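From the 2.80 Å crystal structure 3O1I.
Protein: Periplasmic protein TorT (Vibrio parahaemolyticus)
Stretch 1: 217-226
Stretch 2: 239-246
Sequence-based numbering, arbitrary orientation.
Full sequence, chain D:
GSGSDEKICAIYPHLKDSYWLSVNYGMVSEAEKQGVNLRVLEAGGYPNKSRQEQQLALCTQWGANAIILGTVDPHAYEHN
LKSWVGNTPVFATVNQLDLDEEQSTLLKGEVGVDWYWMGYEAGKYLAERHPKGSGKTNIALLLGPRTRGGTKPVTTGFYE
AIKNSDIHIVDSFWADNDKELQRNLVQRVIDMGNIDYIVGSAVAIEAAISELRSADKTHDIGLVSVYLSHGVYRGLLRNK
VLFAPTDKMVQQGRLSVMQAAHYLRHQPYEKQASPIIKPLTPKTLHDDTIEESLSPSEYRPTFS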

ATOM      1  N   LYS D 217      22.123  19.776  18.259  1.00 79.26           N
ATOM      2  CA  LYS D 217      23.560  19.641  18.060  1.00 79.44           C
ATOM      3  C   LYS D 217      23.923  20.279  16.724  1.00 78.86           C
ATOM      4  O   LYS D 217      24.947  19.970  16.113  1.00 78.33           O
ATOM      5  CB  LYS D 217      23.962  18.169  18.108  1.00 79.52           C
ATOM      6  CG  LYS D 217      23.563  17.518  19.423  1.00 81.08           C
ATOM      7  CD  LYS D 217      24.199  16.154  19.618  1.00 82.45           C
ATOM      8  CE  LYS D 217      23.903  15.625  21.013  1.00 83.05           C
ATOM      9  NZ  LYS D 217      24.591  14.334  21.282  1.00 84.58           N
ATOM     10  N   THR D 218      23.050  21.184  16.295  1.00 78.72           N
ATOM     11  CA  THR D 218      23.208  21.924  15.056  1.00 78.75           C
ATOM     12  C   THR D 218      24.596  22.523  14.969  1.00 79.66           C
ATOM     13  O   THR D 218      25.249  22.440  13.933  1.00 79.80           O
ATOM     14  CB  THR D 218      22.179  23.066  14.978  1.00 78.54           C
ATOM     15  OG1 THR D 218      20.879  22.523  14.715  1.00 78.59           O
ATOM     16  CG2 THR D 218      22.553  24.052  13.891  1.00 78.25           C
ATOM     17  N   HIS D 219      25.042  23.123  16.068  1.00 81.02           N
ATOM     18  CA  HIS D 219      26.354  23.762  16.132  1.00 82.00           C
ATOM     19  C   HIS D 219      27.415  22.905  16.831  1.00 80.96           C
ATOM     20  O   HIS D 219      28.401  23.428  17.338  1.00 80.47           O
ATOM     21  CB  HIS D 219      26.227  25.120  16.837  1.00 84.28           C
ATOM     22  CG  HIS D 219      25.272  26.060  16.165  1.00 87.67           C
ATOM     23  ND1 HIS D 219      25.501  26.583  14.908  1.00 88.70           N
ATOM     24  CD2 HIS D 219      24.060  26.529  16.550  1.00 88.54           C
ATOM     25  CE1 HIS D 219      24.472  27.329  14.548  1.00 89.61           C
ATOM     26  NE2 HIS D 219      23.583  27.312  15.525  1.00 89.37           N
ATOM     27  N   ASP D 220      27.220  21.591  16.843  1.00 80.30           N
ATOM     28  CA  ASP D 220      28.170  20.689  17.493  1.00 79.22           C
ATOM     29  C   ASP D 220      28.805  19.701  16.515  1.00 77.30           C
ATOM     30  O   ASP D 220      29.870  19.141  16.785  1.00 76.91           O
ATOM     31  CB  ASP D 220      27.479  19.925  18.629  1.00 81.13           C
ATOM     32  CG  ASP D 220      27.169  20.810  19.830  1.00 82.70           C
ATOM     33  OD1 ASP D 220      26.419  21.805  19.691  1.00 81.65           O
ATOM     34  OD2 ASP D 220      27.681  20.501  20.925  1.00 84.75           O
ATOM     35  N   ILE D 221      28.144  19.487  15.383  1.00 74.85           N
ATOM     36  CA  ILE D 221      28.648  18.588  14.351  1.00 71.73           C
ATOM     37  C   ILE D 221      28.612  19.322  13.010  1.00 70.66           C
ATOM     38  O   ILE D 221      27.576  19.850  12.613  1.00 69.93           O
ATOM     39  CB  ILE D 221      27.799  17.303  14.271  1.00 71.00           C
ATOM     40  CG1 ILE D 221      27.971  16.499  15.557  1.00 69.87           C
ATOM     41  CG2 ILE D 221      28.217  16.462  13.082  1.00 70.07           C
ATOM     42  CD1 ILE D 221      27.145  15.251  15.602  1.00 69.31           C
ATOM     43  N   GLY D 222      29.755  19.372  12.329  1.00 69.09           N
ATOM     44  CA  GLY D 222      29.829  20.051  11.046  1.00 66.76           C
ATOM     45  C   GLY D 222      29.532  19.126   9.883  1.00 65.42           C
ATOM     46  O   GLY D 222      30.093  18.030   9.804  1.00 65.02           O
ATOM     47  N   LEU D 223      28.661  19.575   8.975  1.00 63.73           N
ATOM     48  CA  LEU D 223      28.253  18.787   7.809  1.00 60.14           C
ATOM     49  C   LEU D 223      29.014  19.109   6.517  1.00 59.77           C
ATOM     50  O   LEU D 223      29.062  20.256   6.070  1.00 59.29           O
ATOM     51  CB  LEU D 223      26.753  18.963   7.579  1.00 56.80           C
ATOM     52  CG  LEU D 223      25.917  18.773   8.848  1.00 54.58           C
ATOM     53  CD1 LEU D 223      24.436  18.904   8.515  1.00 52.55           C
ATOM     54  CD2 LEU D 223      26.238  17.415   9.477  1.00 53.90           C
ATOM     55  N   VAL D 224      29.597  18.072   5.921  1.00 59.76           N
ATOM     56  CA  VAL D 224      30.361  18.192   4.688  1.00 58.67           C
ATOM     57  C   VAL D 224      29.833  17.188   3.663  1.00 58.79           C
ATOM     58  O   VAL D 224      29.958  15.976   3.858  1.00 59.65           O
ATOM     59  CB  VAL D 224      31.860  17.921   4.958  1.00 58.29           C
ATOM     60  CG1 VAL D 224      32.636  17.825   3.654  1.00 57.87           C
ATOM     61  CG2 VAL D 224      32.431  19.026   5.824  1.00 57.00           C
ATOM     62  N   SER D 225      29.253  17.707   2.580  1.00 57.79           N
ATOM     63  CA  SER D 225      28.689  16.901   1.491  1.00 58.22           C
ATOM     64  C   SER D 225      29.763  16.379   0.534  1.00 57.31           C
ATOM     65  O   SER D 225      30.839  16.964   0.438  1.00 58.32           O
ATOM     66  CB  SER D 225      27.702  17.759   0.694  1.00 58.90           C
ATOM     67  OG  SER D 225      26.458  17.107   0.509  1.00 60.09           O
ATOM     68  N   VAL D 226      29.473  15.293  -0.179  1.00 55.59           N
ATOM     69  CA  VAL D 226      30.430  14.754  -1.141  1.00 54.29           C
ATOM     70  C   VAL D 226      29.979  15.145  -2.551  1.00 53.94           C
ATOM     71  O   VAL D 226      30.642  14.828  -3.545  1.00 52.66           O
ATOM     72  CB  VAL D 226      30.554  13.233  -1.023  1.00 56.18           C
ATOM     73  CG1 VAL D 226      31.649  12.710  -1.941  1.00 58.22           C
ATOM     74  CG2 VAL D 226      30.887  12.868   0.403  1.00 60.36           C
ATOM     75  N   ASN D 239      24.382  28.281   6.425  1.00 65.07           N
ATOM     76  CA  ASN D 239      25.440  27.765   7.302  1.00 66.32           C
ATOM     77  C   ASN D 239      25.115  26.433   7.967  1.00 65.66           C
ATOM     78  O   ASN D 239      25.886  25.942   8.804  1.00 65.97           O
ATOM     79  CB  ASN D 239      25.788  28.801   8.374  1.00 66.93           C
ATOM     80  CG  ASN D 239      26.511  29.998   7.799  1.00 67.73           C
ATOM     81  OD1 ASN D 239      27.732  29.970   7.627  1.00 68.77           O
ATOM     82  ND2 ASN D 239      25.757  31.050   7.474  1.00 64.86           N
ATOM     83  N   LYS D 240      23.982  25.848   7.595  1.00 63.78           N
ATOM     84  CA  LYS D 240      23.601  24.568   8.155  1.00 61.69           C
ATOM     85  C   LYS D 240      24.564  23.529   7.588  1.00 61.68           C
ATOM     86  O   LYS D 240      24.694  22.427   8.119  1.00 62.28           O
ATOM     87  CB  LYS D 240      22.159  24.251   7.787  1.00 60.39           C
ATOM     88  CG  LYS D 240      21.160  25.308   8.262  1.00 58.26           C
ATOM     89  CD  LYS D 240      21.147  25.439   9.781  1.00 55.15           C
ATOM     90  CE  LYS D 240      19.957  26.270  10.246  1.00 54.20           C
ATOM     91  NZ  LYS D 240      19.766  26.208  11.720  1.00 53.12           N
ATOM     92  N   VAL D 241      25.252  23.897   6.509  1.00 61.58           N
ATOM     93  CA  VAL D 241      26.232  23.014   5.876  1.00 62.06           C
ATOM     94  C   VAL D 241      27.542  23.787   5.728  1.00 61.13           C
ATOM     95  O   VAL D 241      27.529  24.987   5.495  1.00 61.58           O
ATOM     96  CB  VAL D 241      25.769  22.536   4.460  1.00 62.24           C
ATOM     97  CG1 VAL D 241      26.759  21.520   3.911  1.00 62.74           C
ATOM     98  CG2 VAL D 241      24.385  21.916   4.529  1.00 59.68           C
ATOM     99  N   LEU D 242      28.673  23.114   5.859  1.00 60.93           N
ATOM    100  CA  LEU D 242      29.942  23.809   5.731  1.00 61.86           C
ATOM    101  C   LEU D 242      30.456  23.842   4.304  1.00 63.90           C
ATOM    102  O   LEU D 242      30.540  24.903   3.683  1.00 64.34           O
ATOM    103  CB  LEU D 242      30.999  23.167   6.631  1.00 60.21           C
ATOM    104  CG  LEU D 242      30.638  23.194   8.115  1.00 60.33           C
ATOM    105  CD1 LEU D 242      31.755  22.597   8.932  1.00 58.63           C
ATOM    106  CD2 LEU D 242      30.368  24.627   8.542  1.00 59.18           C
ATOM    107  N   PHE D 243      30.794  22.671   3.783  1.00 66.14           N
ATOM    108  CA  PHE D 243      31.334  22.556   2.435  1.00 67.55           C
ATOM    109  C   PHE D 243      30.465  21.686   1.522  1.00 67.92           C
ATOM    110  O   PHE D 243      29.436  21.163   1.949  1.00 68.24           O
ATOM    111  CB  PHE D 243      32.752  21.994   2.536  1.00 67.95           C
ATOM    112  CG  PHE D 243      33.419  21.808   1.219  1.00 70.07           C
ATOM    113  CD1 PHE D 243      33.490  22.855   0.312  1.00 70.36           C
ATOM    114  CD2 PHE D 243      33.974  20.581   0.878  1.00 70.91           C
ATOM    115  CE1 PHE D 243      34.079  22.676  -0.929  1.00 72.11           C
ATOM    116  CE2 PHE D 243      34.564  20.391  -0.359  1.00 71.41           C
ATOM    117  CZ  PHE D 243      34.626  21.441  -1.263  1.00 72.28           C
ATOM    118  N   ALA D 244      30.883  21.553   0.263  1.00 68.09           N
ATOM    119  CA  ALA D 244      30.176  20.753  -0.735  1.00 67.74           C
ATOM    120  C   ALA D 244      30.724  21.003  -2.141  1.00 68.54           C
ATOM    121  O   ALA D 244      30.543  22.084  -2.711  1.00 68.56           O
ATOM    122  CB  ALA D 244      28.685  21.063  -0.710  1.00 66.63           C
ATOM    123  N   PRO D 245      31.414  20.005  -2.716  1.00 67.92           N
ATOM    124  CA  PRO D 245      31.958  20.169  -4.063  1.00 67.57           C
ATOM    125  C   PRO D 245      30.857  19.999  -5.102  1.00 68.44           C
ATOM    126  O   PRO D 245      30.191  18.974  -5.120  1.00 69.54           O
ATOM    127  CB  PRO D 245      32.984  19.046  -4.151  1.00 67.26           C
ATOM    128  CG  PRO D 245      32.350  17.966  -3.340  1.00 65.76           C
ATOM    129  CD  PRO D 245      31.892  18.743  -2.119  1.00 67.48           C
ATOM    130  N   THR D 246      30.663  20.991  -5.967  1.00 69.32           N
ATOM    131  CA  THR D 246      29.641  20.899  -7.007  1.00 70.09           C
ATOM    132  C   THR D 246      30.263  20.469  -8.329  1.00 70.49           C
ATOM    133  O   THR D 246      31.185  21.126  -8.819  1.00 70.46           O
ATOM    134  CB  THR D 246      28.965  22.246  -7.246  1.00 70.54           C
ATOM    135  OG1 THR D 246      28.039  22.129  -8.331  1.00 71.18           O
ATOM    136  CG2 THR D 246      29.997  23.284  -7.607  1.00 72.28           C
TER
HETATM  137  O   HOH W   1      21.075  28.482  13.766  1.00 46.31           O

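Residues 222-225 form a strand, and the second stretch runs beside it: the CA atoms of Leu-223 and Val-241 lie 5.1 Å apart, those of Val-224 and Phe-243 5.0 Å, and those of Ser-225 and Ala-244 4.7 Å. Both numberings rise together, so the alignment is parallel. One hydrogen bond crosses between the stretches, from Leu-242 N to Leu-223 O at 2.9 Å, with an N-H...O angle of 163° that is close to linear. The remaining contact is largely packing, and the total area buried, both sides summed, is 466 Å².

Leu-223, buried, has the greatest covered area, 70 Å²; its CD1 sits 3.6 Å from Lys-240 O, and its CB 4.5 Å from Val-241 CG1. Val-224 places CG1 4.1 Å from Phe-243 CD2, meeting the ring at its edge, near the ring plane. The CA-to-CB bond of Leu-242 points toward the strand, and its CD1 reaches 3.8 Å from Gly-222 CA; an ideal CB on Gly-222 would lie 2.8 Å from that CD1, a clash that glycine avoids. Small side chains suit the close approach of Ser-225 CB to Ala-244 CB, 3.7 Å. Pro-245 packs its CD 3.3 Å from Ser-225 O. Near Thr-218, a water lies 3.3 Å from His-219 NE2 and accepts a weak hydrogen bond from Lys-240 NZ, also at 3.3 Å.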